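YycN protein (Bacillus subtilis, PDB 1ON0) is a putative acetyltransferase of the GNAT family that probably transfers an acyl group and forms a homodimer. Local coordinates at the interface of chains A and B. Coordinates in Å, arbitrary orientation; residue numbers count along the deposited sequence, not the author numbering. Chains: chain A/B, YycN protein.

The interface of chains A and B. Residues chain A 41, 45; chain B 4, 66, 69.
A:Leu41 meets B:Met4 with its CG turned away from its own backbone N (chi1 -175°), which sends both methyls from the helix towards chain B. B:Met4, a selenomethionine at the start of strand 4-7, extends to its selenium and then bends at chi3 (-66°). The bend lays its terminal methyl CE beside the leucine tip. The two side chains cross at about a right angle. A:Leu41 CD2 lies 3.6 Å from B:Met4 SE, and A:Leu41 CD1 lies 4.0 Å from B:Met4 CE. One turn along helix 36-50, A:Gln45 reaches the selenium too, from roughly the side away from CE. Its amide oxygen OE1 comes to 3.0 Å from B:Met4 SE, shorter than usual packing, but distance alone does not make a bond. CD1 also points towards B:Lys66 and B:Glu69, on the same general side. B:Lys66 runs past it extended, with its aliphatic CD 4.2 Å from A:Leu41 CD1. The carboxylate of B:Glu69 also approaches CD1, but this side chain is poorly ordered and its placement is doubtful. An alanine in place of A:Leu41 would probably leave the selenium and methyl of B:Met4 without their apolar partner and open a gap between helix and strand. The patch packs helix 36-50 of chain A on strand 4-7 and nearby residues of chain B, hiding 185 Å² of surface summed over both chains. It helps join the two copies, and may be part of the homodimer interface, although the assembly holds four copies.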
loop_
_atom_site.group_PDB
_atom_site.type_symbol
_atom_site.label_atom_id
_atom_site.label_comp_id
_atom_site.label_asym_id
_atom_site.label_seq_id
_atom_site.Cartn_x
_atom_site.Cartn_y
_atom_site.Cartn_z
ATOM N N LEU A 41 -7.524 -6.099 5.304
ATOM C CA LEU A 41 -7.986 -7.457 5.069
ATOM C C LEU A 41 -9.347 -7.748 5.715
ATOM O O LEU A 41 -10.257 -8.243 5.043
ATOM C CB LEU A 41 -6.907 -8.445 5.548
ATOM C CG LEU A 41 -7.075 -9.951 5.314
ATOM C CD1 LEU A 41 -5.714 -10.638 5.329
ATOM C CD2 LEU A 41 -7.983 -10.533 6.381
ATOM N N GLN A 45 -13.130 -8.758 3.613
ATOM C CA GLN A 45 -13.924 -9.927 3.965
ATOM C C GLN A 45 -15.333 -9.599 4.449
ATOM O O GLN A 45 -16.284 -10.280 4.091
ATOM C CB GLN A 45 -13.186 -10.760 5.017
ATOM C CG GLN A 45 -13.473 -12.250 4.918
ATOM C CD GLN A 45 -12.647 -13.073 5.888
ATOM O OE1 GLN A 45 -11.422 -12.933 5.952
ATOM N NE2 GLN A 45 -13.309 -13.949 6.639
HETATM N N MSE B 4 -5.922 -14.660 1.380
HETATM C CA MSE B 4 -6.913 -13.609 1.206
HETATM C C MSE B 4 -6.342 -12.446 0.437
HETATM O O MSE B 4 -5.131 -12.248 0.394
HETATM C CB MSE B 4 -7.431 -13.114 2.560
HETATM C CG MSE B 4 -8.476 -14.028 3.175
HETATM SE SE MSE B 4 -8.642 -13.777 5.075
HETATM C CE MSE B 4 -6.889 -14.415 5.597
ATOM N N LYS B 66 -2.002 -12.506 0.847
ATOM C CA LYS B 66 -1.522 -12.689 2.203
ATOM C C LYS B 66 -1.888 -14.049 2.765
ATOM O O LYS B 66 -2.992 -14.552 2.554
ATOM C CB LYS B 66 -2.082 -11.594 3.129
ATOM C CG LYS B 66 -1.277 -10.302 3.188
ATOM C CD LYS B 66 -1.892 -9.336 4.203
ATOM C CE LYS B 66 -1.037 -8.092 4.405
ATOM N NZ LYS B 66 -1.585 -7.194 5.475
ATOM N N GLU B 69 -0.729 -12.046 8.715
ATOM C CA GLU B 69 -0.380 -10.658 8.967
ATOM C C GLU B 69 1.120 -10.467 9.193
ATOM O O GLU B 69 1.553 -9.421 9.681
ATOM C CB GLU B 69 -1.164 -10.138 10.179
ATOM C CG GLU B 69 -2.640 -10.539 10.179
ATOM C CD GLU B 69 -3.285 -10.408 8.807
ATOM O OE1 GLU B 69 -3.029 -11.273 7.934
ATOM O OE2 GLU B 69 -4.042 -9.434 8.601
#